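Local coordinates for protein Alpha/beta hydrolase (Novosphingobium aromaticivorans, PDB 3BWX) that probably acts as a hydrolase of the alpha/beta-hydrolase fold, its substrate unestablished, and carries bound calcium in the crystal, at residues A[115-118]-A[119-123]; A[173-176]-A[177-181]; A[206-209]-A[210-214]. The protein carries 1 engineered substitution. All coordinates share one frame; numbering follows the deposited sequence.

Interaction 1: A[115-118]-A[119-123]; sequences AAAN and PARIA. With EDO (1,2-ethanediol), chain L.
Asn118 and Arg121 meet where helix 106-117 gives out, and the backbone amide of Arg121 donates to Asn118 O at 2.9 Å. The Asn118 side chain serves the same turn with its amide. Because CG lies anti to the backbone N (chi1 174°), the carboxamide swings forward beside Pro119 and Ala120; OD1 accepts from Ala120 N over 3.2 Å, a bent bond (141° at the hydrogen) whose donor sits well above the carbonyl plane. Water 1 spans the same pair, donating to OD1 and accepting from Ala120 N, while Asn118 ND2 donates to O2 of a 1,2-ethanediol at 2.9 Å. Pro119 N has no hydrogen, and Ala115 O instead receives Asn118 N, also at 2.9 Å. The Arg121 chain runs back along the helix end, its CG and CD lying close to Asn118 O and NH1 lying 3.6 Å from Ala117 CB; that nitrogen is satisfied by a salt bridge to Glu88 and by Leu114 O. On the inner side, Ala115 CB packs on Ile122 CG1 at 3.7 Å. The proline-led 3-10 turn thus forms the helix-to-strand corner of the beta-alpha-beta unit 99-104, 106-117, 122-128 of the alpha/beta-hydrolase fold.

Interaction 2: A[173-176]-A[177-181]; sequences WDIT and QWLRY. With EDO (1,2-ethanediol), chain H.
Helix 175-185 opens with i to i+4 backbone bonds, Trp178 N to Asp174 O (3.1 Å), then Leu179 N to Ile175 O and Arg180 N to Thr176 O. Asp174 is the N-cap: OD1 accepts from Gln177 N at 3.1 Å, nearly along the C-O axis, while Thr176 OG1 donates to the same oxygen from the opposite face of the carboxylate. In return Gln177 OE1 accepts from Asp174 N over 2.8 Å with an angle of 162°, which completes a capping box. The extended Gln177 chain also carries the amide over one face of the Trp173 indole, NE2 lying 3.4 Å from CD1, with the planes 36° apart. Trp173 CG stands anti to the carbonyl carbon (chi1 -76°), and the ring lies alongside the first turn. There its edge meets two faces: CE3 lies over the centre of the Trp178 ring, 3.7 Å from CD2, and CH2 approaches Tyr181 CD1 at 3.6 Å, both T-shaped. Tyr170 stacks on Trp173 as well. Water 2 joins Trp178 NE1 to Trp173 O. Reciprocal bonds therefore pair the amides of Asp174 and Gln177 with side-chain acceptors, and the carboxylate, probably ionised, would be stabilised by the helix dipole.

Interaction 3: A[206-209]-A[210-214]; sequences FEAP and VGATP. Engineered in segment 210-214: Val210 (natural residue Ala). With CA (calcium ion), chain B.
Ala208 and Ala212 face each other across a short bend, with Ala208 CB 4.0 Å from Ala212 CB. The carbonyl of Ala208 turns to the calcium ion, which Ala208 O binds at 2.4 Å. Five waters fill further positions on the metal, and Pro205 O supplies the second protein ligand, making seven ligands in all. Two of the waters also touch the loop: water 4 takes a weak bond from Ala208 N, and water 5 donates to Pro209 O at 2.8 Å. Pro209 O therefore stands in the second shell, linked to the ion through a ligand water. The same oxygen accepts from Ala212 N over 3.1 Å (148° at the hydrogen), the closing bond of a type II beta turn from Pro209 to Ala212, set in the loop between strand 194-196 and helix 219-225. Gly211 takes up the positive phi (90°) that the third position of this turn requires, and Ala212 CB leans back to 3.2 Å from Pro209 O. At the second position is Val210, an engineered residue where the natural sequence has alanine; its side chain lies against Leu38, which belongs to another loop of the chain.

In the fold
The three contacts follow one another along the chain without touching, each a short-range turn or cap. Interactions 1 and 2 lie on opposite sides of the chain's centre, their own centres about 36 Å apart. Interaction 3, the one that holds a calcium ligand, comes nearer to interaction 1 (nearest atoms about 11 Å) than to interaction 2 (about 15 Å). The loop of interaction 3 leads into helix 219-225, whose Leu225 touches Ala115 and Ile122 of interaction 1. That corner also ends the helix begun just after strand 99-104, where Ser105 sits in a sequence resembling the nucleophile elbow of this fold; interactions 1 and 2 both lie away from the calcium site formed by Pro205 and Ala208.

Interaction 1: A[115-118]-A[119-123]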
ATOM      1  N   ALA A 115      13.284   5.065   3.663  1.00  9.93           N
ATOM      2  CA  ALA A 115      14.293   4.642   4.632  1.00  8.94           C
ATOM      3  C   ALA A 115      15.686   4.994   4.140  1.00 11.08           C
ATOM      4  O   ALA A 115      16.521   5.442   4.915  1.00 12.30           O
ATOM      5  CB  ALA A 115      14.170   3.123   4.908  1.00  8.78           C
ATOM      6  N   ALA A 116      15.902   4.835   2.843  1.00 12.06           N
ATOM      7  CA  ALA A 116      17.207   5.087   2.231  1.00 12.40           C
ATOM      8  C   ALA A 116      17.727   6.489   2.499  1.00 11.55           C
ATOM      9  O   ALA A 116      18.915   6.676   2.613  1.00 11.58           O
ATOM     10  CB  ALA A 116      17.133   4.862   0.679  1.00 12.22           C
ATOM     11  N   ALA A 117      16.825   7.466   2.581  1.00 13.16           N
ATOM     12  CA  ALA A 117      17.188   8.868   2.841  1.00 14.21           C
ATOM     13  C   ALA A 117      17.843   9.030   4.223  1.00 15.95           C
ATOM     14  O   ALA A 117      18.710   9.881   4.407  1.00 16.71           O
ATOM     15  CB  ALA A 117      15.981   9.776   2.730  1.00 17.71           C
ATOM     16  N   ASN A 118      17.436   8.197   5.183  1.00 14.93           N
ATOM     17  CA  ASN A 118      17.995   8.215   6.551  1.00 14.71           C
ATOM     18  C   ASN A 118      17.337   7.108   7.356  1.00 11.03           C
ATOM     19  O   ASN A 118      16.261   7.306   7.866  1.00 12.80           O
ATOM     20  CB  ASN A 118      17.651   9.529   7.265  1.00 13.46           C
ATOM     21  CG  ASN A 118      18.082   9.530   8.718  1.00 17.00           C
ATOM     22  OD1 ASN A 118      18.902   8.688   9.157  1.00 16.74           O
ATOM     23  ND2 ASN A 118      17.541  10.462   9.479  1.00 21.81           N
ATOM     24  N   PRO A 119      17.929   5.922   7.407  1.00 12.11           N
ATOM     25  CA  PRO A 119      17.166   4.859   8.056  1.00 11.10           C
ATOM     26  C   PRO A 119      16.759   5.107   9.486  1.00 10.88           C
ATOM     27  O   PRO A 119      15.753   4.561   9.921  1.00 10.29           O
ATOM     28  CB  PRO A 119      18.092   3.628   7.948  1.00 11.63           C
ATOM     29  CG  PRO A 119      18.956   3.956   6.750  1.00 11.62           C
ATOM     30  CD  PRO A 119      19.183   5.443   6.809  1.00 12.92           C
ATOM     31  N   ALA A 120      17.452   5.991  10.204  1.00 11.32           N
ATOM     32  CA  ALA A 120      17.083   6.235  11.589  1.00  9.48           C
ATOM     33  C   ALA A 120      15.718   6.898  11.700  1.00 10.25           C
ATOM     34  O   ALA A 120      15.111   6.891  12.767  1.00 13.29           O
ATOM     35  CB  ALA A 120      18.127   7.101  12.268  1.00 11.46           C
ATOM     36  N   ARG A 121      15.216   7.477  10.613  1.00  9.89           N
ATOM     37  CA  ARG A 121      13.897   8.084  10.630  1.00 11.55           C
ATOM     38  C   ARG A 121      12.773   7.029  10.786  1.00 11.37           C
ATOM     39  O   ARG A 121      11.620   7.371  11.092  1.00 11.22           O
ATOM     40  CB  ARG A 121      13.653   8.893   9.326  1.00 13.45           C
ATOM     41  CG  ARG A 121      13.264   8.015   8.117  1.00 15.71           C
ATOM     42  CD  ARG A 121      13.420   8.640   6.746  1.00 16.87           C
ATOM     43  NE  ARG A 121      12.698   9.876   6.605  1.00 14.90           N
ATOM     44  CZ  ARG A 121      12.438  10.503   5.449  1.00 11.07           C
ATOM     45  NH1 ARG A 121      12.768  10.002   4.263  1.00 10.99           N
ATOM     46  NH2 ARG A 121      11.802  11.681   5.492  1.00 13.83           N
ATOM     47  N   ILE A 122      13.086   5.761  10.491  1.00  7.51           N
ATOM     48  CA  ILE A 122      12.103   4.686  10.520  1.00  8.68           C
ATOM     49  C   ILE A 122      12.163   4.091  11.910  1.00  7.49           C
ATOM     50  O   ILE A 122      13.148   3.459  12.295  1.00  9.21           O
ATOM     51  CB  ILE A 122      12.433   3.578   9.484  1.00  9.26           C
ATOM     52  CG1 ILE A 122      12.399   4.131   8.051  1.00 12.74           C
ATOM     53  CG2 ILE A 122      11.490   2.356   9.652  1.00 10.14           C
ATOM     54  CD1 ILE A 122      11.028   4.637   7.567  1.00 16.53           C
ATOM     55  N   ALA A 123      11.108   4.275  12.691  1.00  6.33           N
ATOM     56  CA  ALA A 123      11.024   3.655  14.017  1.00  8.17           C
ATOM     57  C   ALA A 123      10.896   2.138  13.914  1.00  9.24           C
ATOM     58  O   ALA A 123      11.480   1.417  14.701  1.00 10.40           O
ATOM     59  CB  ALA A 123       9.861   4.277  14.811  1.00  9.62           C
TER
HETATM   60  C1  EDO L 295      14.975  10.919  13.341  1.00 36.93           C
HETATM   61  O1  EDO L 295      14.661  11.702  12.179  1.00 42.74           O
HETATM   62  C2  EDO L 295      16.317  10.211  13.150  1.00 41.66           C
HETATM   63  O2  EDO L 295      17.237  10.980  12.355  1.00 40.67           O
HETATM   64  O   HOH W   1      20.497   6.440   9.779  1.00 31.56           O

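Interaction 2: A[173-176]-A[177-181]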
ATOM      1  N   TRP A 173     -12.327 -16.825   0.490  1.00 13.80           N
ATOM      2  CA  TRP A 173     -13.255 -15.741   0.788  1.00  9.32           C
ATOM      3  C   TRP A 173     -14.715 -16.022   0.436  1.00 12.31           C
ATOM      4  O   TRP A 173     -15.022 -16.655  -0.586  1.00 14.34           O
ATOM      5  CB  TRP A 173     -12.871 -14.475   0.068  1.00 11.32           C
ATOM      6  CG  TRP A 173     -11.687 -13.733   0.650  1.00 11.42           C
ATOM      7  CD1 TRP A 173     -10.813 -14.143   1.620  1.00 12.80           C
ATOM      8  CD2 TRP A 173     -11.231 -12.450   0.211  1.00  8.46           C
ATOM      9  NE1 TRP A 173      -9.826 -13.187   1.797  1.00 10.71           N
ATOM     10  CE2 TRP A 173     -10.074 -12.128   0.969  1.00 11.58           C
ATOM     11  CE3 TRP A 173     -11.684 -11.552  -0.747  1.00  8.72           C
ATOM     12  CZ2 TRP A 173      -9.361 -10.944   0.789  1.00 12.50           C
ATOM     13  CZ3 TRP A 173     -10.977 -10.341  -0.919  1.00 10.73           C
ATOM     14  CH2 TRP A 173      -9.817 -10.067  -0.135  1.00 12.33           C
ATOM     15  N   ASP A 174     -15.585 -15.481   1.267  1.00 12.84           N
ATOM     16  CA  ASP A 174     -17.018 -15.519   1.025  1.00 11.99           C
ATOM     17  C   ASP A 174     -17.440 -14.171   0.381  1.00 10.74           C
ATOM     18  O   ASP A 174     -16.616 -13.250   0.183  1.00  9.86           O
ATOM     19  CB  ASP A 174     -17.799 -15.857   2.323  1.00 10.68           C
ATOM     20  CG  ASP A 174     -17.665 -14.786   3.405  1.00 16.74           C
ATOM     21  OD1 ASP A 174     -17.802 -13.586   3.082  1.00 15.57           O
ATOM     22  OD2 ASP A 174     -17.448 -15.147   4.587  1.00 16.19           O
ATOM     23  N   ILE A 175     -18.722 -14.057   0.037  1.00 12.27           N
ATOM     24  CA  ILE A 175     -19.196 -12.910  -0.744  1.00 12.14           C
ATOM     25  C   ILE A 175     -19.084 -11.619   0.024  1.00 10.74           C
ATOM     26  O   ILE A 175     -18.878 -10.566  -0.557  1.00 10.59           O
ATOM     27  CB  ILE A 175     -20.641 -13.123  -1.322  1.00 12.80           C
ATOM     28  CG1 ILE A 175     -20.980 -12.027  -2.368  1.00 14.00           C
ATOM     29  CG2 ILE A 175     -21.655 -13.215  -0.183  1.00 12.85           C
ATOM     30  CD1 ILE A 175     -20.019 -11.955  -3.566  1.00 15.05           C
ATOM     31  N   THR A 176     -19.235 -11.696   1.344  1.00 10.56           N
ATOM     32  CA  THR A 176     -19.117 -10.497   2.156  1.00 11.09           C
ATOM     33  C   THR A 176     -17.675  -9.946   2.113  1.00 10.90           C
ATOM     34  O   THR A 176     -17.470  -8.743   2.096  1.00 12.42           O
ATOM     35  CB  THR A 176     -19.651 -10.657   3.602  1.00 13.22           C
ATOM     36  OG1 THR A 176     -18.754 -11.438   4.416  1.00 14.81           O
ATOM     37  CG2 THR A 176     -21.060 -11.288   3.600  1.00 12.60           C
ATOM     38  N   GLN A 177     -16.706 -10.860   2.073  1.00 11.23           N
ATOM     39  CA  GLN A 177     -15.312 -10.478   1.939  1.00 10.89           C
ATOM     40  C   GLN A 177     -15.050  -9.857   0.554  1.00 10.90           C
ATOM     41  O   GLN A 177     -14.368  -8.824   0.453  1.00 12.68           O
ATOM     42  CB  GLN A 177     -14.367 -11.634   2.238  1.00 10.41           C
ATOM     43  CG  GLN A 177     -14.465 -12.123   3.669  1.00 12.41           C
ATOM     44  CD  GLN A 177     -13.684 -13.378   3.875  1.00 14.74           C
ATOM     45  OE1 GLN A 177     -14.133 -14.476   3.471  1.00 13.04           O
ATOM     46  NE2 GLN A 177     -12.469 -13.238   4.468  1.00 15.51           N
ATOM     47  N   TRP A 178     -15.557 -10.446  -0.524  1.00  9.69           N
ATOM     48  CA  TRP A 178     -15.419  -9.800  -1.832  1.00 12.72           C
ATOM     49  C   TRP A 178     -16.051  -8.402  -1.942  1.00 10.36           C
ATOM     50  O   TRP A 178     -15.527  -7.524  -2.617  1.00 10.05           O
ATOM     51  CB  TRP A 178     -15.980 -10.693  -2.949  1.00 11.57           C
ATOM     52  CG  TRP A 178     -15.092 -11.911  -3.208  1.00 10.80           C
ATOM     53  CD1 TRP A 178     -15.376 -13.200  -2.923  1.00 14.69           C
ATOM     54  CD2 TRP A 178     -13.784 -11.889  -3.783  1.00  9.17           C
ATOM     55  NE1 TRP A 178     -14.316 -13.999  -3.269  1.00 10.93           N
ATOM     56  CE2 TRP A 178     -13.311 -13.220  -3.775  1.00  9.78           C
ATOM     57  CE3 TRP A 178     -12.957 -10.869  -4.248  1.00  9.01           C
ATOM     58  CZ2 TRP A 178     -12.046 -13.574  -4.268  1.00 10.94           C
ATOM     59  CZ3 TRP A 178     -11.680 -11.218  -4.703  1.00  7.73           C
ATOM     60  CH2 TRP A 178     -11.254 -12.563  -4.720  1.00 11.46           C
ATOM     61  N   LEU A 179     -17.208  -8.212  -1.305  1.00  9.46           N
ATOM     62  CA  LEU A 179     -17.895  -6.921  -1.334  1.00  7.92           C
ATOM     63  C   LEU A 179     -17.105  -5.867  -0.552  1.00 10.13           C
ATOM     64  O   LEU A 179     -16.959  -4.725  -0.988  1.00  9.96           O
ATOM     65  CB  LEU A 179     -19.325  -7.049  -0.809  1.00  8.41           C
ATOM     66  CG  LEU A 179     -20.316  -7.673  -1.774  1.00  9.95           C
ATOM     67  CD1 LEU A 179     -21.600  -8.014  -0.972  1.00 10.93           C
ATOM     68  CD2 LEU A 179     -20.620  -6.821  -2.960  1.00 13.40           C
ATOM     69  N   ARG A 180     -16.602  -6.272   0.602  1.00 10.00           N
ATOM     70  CA  ARG A 180     -15.784  -5.378   1.437  1.00  9.82           C
ATOM     71  C   ARG A 180     -14.539  -4.920   0.637  1.00 10.90           C
ATOM     72  O   ARG A 180     -14.172  -3.756   0.599  1.00 12.32           O
ATOM     73  CB  ARG A 180     -15.349  -6.103   2.730  1.00 11.01           C
ATOM     74  CG  ARG A 180     -14.612  -5.166   3.692  1.00 13.46           C
ATOM     75  CD  ARG A 180     -13.924  -5.899   4.837  1.00 19.02           C
ATOM     76  NE  ARG A 180     -14.903  -6.588   5.606  1.00 30.96           N
ATOM     77  CZ  ARG A 180     -14.948  -7.894   5.903  1.00 30.20           C
ATOM     78  NH1 ARG A 180     -13.994  -8.789   5.612  1.00 22.47           N
ATOM     79  NH2 ARG A 180     -15.971  -8.287   6.617  1.00 28.30           N
ATOM     80  N   TYR A 181     -13.916  -5.877  -0.028  1.00 10.97           N
ATOM     81  CA  TYR A 181     -12.770  -5.590  -0.864  1.00 11.29           C
ATOM     82  C   TYR A 181     -13.134  -4.665  -2.031  1.00 10.51           C
ATOM     83  O   TYR A 181     -12.358  -3.756  -2.364  1.00 11.18           O
ATOM     84  CB  TYR A 181     -12.303  -6.934  -1.406  1.00 11.86           C
ATOM     85  CG  TYR A 181     -11.084  -6.973  -2.305  1.00 14.17           C
ATOM     86  CD1 TYR A 181      -9.822  -6.820  -1.777  1.00 16.67           C
ATOM     87  CD2 TYR A 181     -11.204  -7.265  -3.648  1.00 14.76           C
ATOM     88  CE1 TYR A 181      -8.700  -6.912  -2.579  1.00 18.05           C
ATOM     89  CE2 TYR A 181     -10.098  -7.359  -4.461  1.00 15.72           C
ATOM     90  CZ  TYR A 181      -8.843  -7.188  -3.910  1.00 15.16           C
ATOM     91  OH  TYR A 181      -7.704  -7.285  -4.702  1.00 22.12           O
TER
HETATM   92  C1  EDO H 291     -10.799  -7.763   3.451  1.00 20.63           C
HETATM   93  O1  EDO H 291     -11.098  -7.406   4.821  1.00 21.20           O
HETATM   94  C2  EDO H 291     -11.854  -8.709   2.869  1.00 18.95           C
HETATM   95  O2  EDO H 291     -11.781  -9.941   3.603  1.00 29.26           O
HETATM   96  O   HOH W   2     -13.063 -16.762  -2.984  1.00 21.03           O
HETATM   97  O   HOH W   3     -17.001 -10.673   6.202  1.00 33.79           O

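Interaction 3: A[206-209]-A[210-214]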
ATOM      1  N   PHE A 206       4.423   6.042 -20.700  1.00  9.47           N
ATOM      2  CA  PHE A 206       5.517   6.973 -20.959  1.00  9.71           C
ATOM      3  C   PHE A 206       6.815   6.170 -21.026  1.00  8.22           C
ATOM      4  O   PHE A 206       6.874   5.230 -21.788  1.00  9.85           O
ATOM      5  CB  PHE A 206       5.497   8.110 -19.941  1.00 11.50           C
ATOM      6  CG  PHE A 206       4.370   9.064 -20.176  1.00  7.95           C
ATOM      7  CD1 PHE A 206       4.473  10.100 -21.092  1.00  8.07           C
ATOM      8  CD2 PHE A 206       3.139   8.824 -19.563  1.00  6.92           C
ATOM      9  CE1 PHE A 206       3.385  10.958 -21.292  1.00  7.30           C
ATOM     10  CE2 PHE A 206       2.036   9.664 -19.798  1.00 11.78           C
ATOM     11  CZ  PHE A 206       2.166  10.720 -20.616  1.00 17.47           C
ATOM     12  N   GLU A 207       7.819   6.433 -20.202  1.00 12.93           N
ATOM     13  CA  GLU A 207       9.100   5.710 -20.425  1.00 14.92           C
ATOM     14  C   GLU A 207       9.120   4.201 -20.116  1.00 14.46           C
ATOM     15  O   GLU A 207       9.963   3.461 -20.631  1.00 16.86           O
ATOM     16  CB  GLU A 207      10.239   6.385 -19.693  1.00 19.06           C
ATOM     17  CG  GLU A 207      10.481   7.824 -20.182  1.00 29.60           C
ATOM     18  CD  GLU A 207      11.206   8.668 -19.160  1.00 40.93           C
ATOM     19  OE1 GLU A 207      10.642   8.858 -18.053  1.00 42.21           O
ATOM     20  OE2 GLU A 207      12.333   9.139 -19.476  1.00 48.72           O
ATOM     21  N   ALA A 208       8.203   3.735 -19.281  1.00 13.50           N
ATOM     22  CA  ALA A 208       8.185   2.303 -18.911  1.00 14.11           C
ATOM     23  C   ALA A 208       6.802   1.906 -18.504  1.00 11.31           C
ATOM     24  O   ALA A 208       6.106   2.705 -17.897  1.00 12.52           O
ATOM     25  CB  ALA A 208       9.144   2.037 -17.761  1.00 13.55           C
ATOM     26  N   PRO A 209       6.412   0.671 -18.787  1.00 12.87           N
ATOM     27  CA  PRO A 209       5.090   0.214 -18.417  1.00 14.22           C
ATOM     28  C   PRO A 209       4.827   0.384 -16.941  1.00 15.36           C
ATOM     29  O   PRO A 209       5.733   0.264 -16.109  1.00 14.58           O
ATOM     30  CB  PRO A 209       5.148  -1.286 -18.691  1.00 19.06           C
ATOM     31  CG  PRO A 209       6.183  -1.443 -19.697  1.00 19.86           C
ATOM     32  CD  PRO A 209       7.217  -0.397 -19.405  1.00 19.72           C
ATOM     33  N   VAL A 210       3.564   0.590 -16.625  1.00 12.85           N
ATOM     34  CA  VAL A 210       3.131   0.799 -15.272  1.00 11.34           C
ATOM     35  C   VAL A 210       3.526  -0.397 -14.402  1.00 13.34           C
ATOM     36  O   VAL A 210       3.456  -1.546 -14.813  1.00 14.74           O
ATOM     37  CB  VAL A 210       1.596   1.095 -15.166  1.00 13.09           C
ATOM     38  CG1 VAL A 210       0.753  -0.105 -15.677  1.00 11.78           C
ATOM     39  CG2 VAL A 210       1.201   1.489 -13.738  1.00 12.78           C
ATOM     40  N   GLY A 211       3.970  -0.090 -13.200  1.00 15.45           N
ATOM     41  CA  GLY A 211       4.390  -1.124 -12.282  1.00 17.25           C
ATOM     42  C   GLY A 211       5.855  -1.487 -12.374  1.00 18.26           C
ATOM     43  O   GLY A 211       6.359  -2.274 -11.542  1.00 18.50           O
ATOM     44  N   ALA A 212       6.553  -0.980 -13.390  1.00 17.15           N
ATOM     45  CA  ALA A 212       7.953  -1.345 -13.599  1.00 18.36           C
ATOM     46  C   ALA A 212       8.739  -0.921 -12.379  1.00 20.36           C
ATOM     47  O   ALA A 212       8.489   0.159 -11.797  1.00 19.10           O
ATOM     48  CB  ALA A 212       8.510  -0.688 -14.864  1.00 15.20           C
ATOM     49  N   THR A 213       9.651  -1.798 -11.950  1.00 24.90           N
ATOM     50  CA  THR A 213      10.479  -1.515 -10.779  1.00 26.01           C
ATOM     51  C   THR A 213      11.636  -0.603 -11.217  1.00 25.97           C
ATOM     52  O   THR A 213      12.004  -0.563 -12.409  1.00 22.02           O
ATOM     53  CB  THR A 213      11.008  -2.808 -10.076  1.00 27.46           C
ATOM     54  OG1 THR A 213      11.790  -3.586 -10.994  1.00 31.41           O
ATOM     55  CG2 THR A 213       9.850  -3.639  -9.559  1.00 27.59           C
ATOM     56  N   PRO A 214      12.178   0.173 -10.265  1.00 26.93           N
ATOM     57  CA  PRO A 214      13.360   0.974 -10.584  1.00 29.29           C
ATOM     58  C   PRO A 214      14.489   0.095 -11.108  1.00 29.27           C
ATOM     59  O   PRO A 214      14.608  -1.060 -10.686  1.00 29.51           O
ATOM     60  CB  PRO A 214      13.714   1.610  -9.227  1.00 29.58           C
ATOM     61  CG  PRO A 214      12.402   1.710  -8.520  1.00 31.03           C
ATOM     62  CD  PRO A 214      11.725   0.409  -8.875  1.00 30.24           C
TER
HETATM   63 CA    CA B 285       5.553   4.529 -16.457  1.00 12.99          CA
HETATM   64  O   HOH W   4       7.708   5.509 -16.806  1.00 12.61           O
HETATM   65  O   HOH W   5       6.569   2.735 -15.169  1.00 13.11           O
HETATM   66  O   HOH W   6       3.255   4.198 -16.274  1.00 12.28           O
HETATM   67  O   HOH W   7       4.811   6.844 -16.305  1.00 11.46           O
HETATM   68  O   HOH W   8       5.138   5.022 -13.904  1.00 13.09           O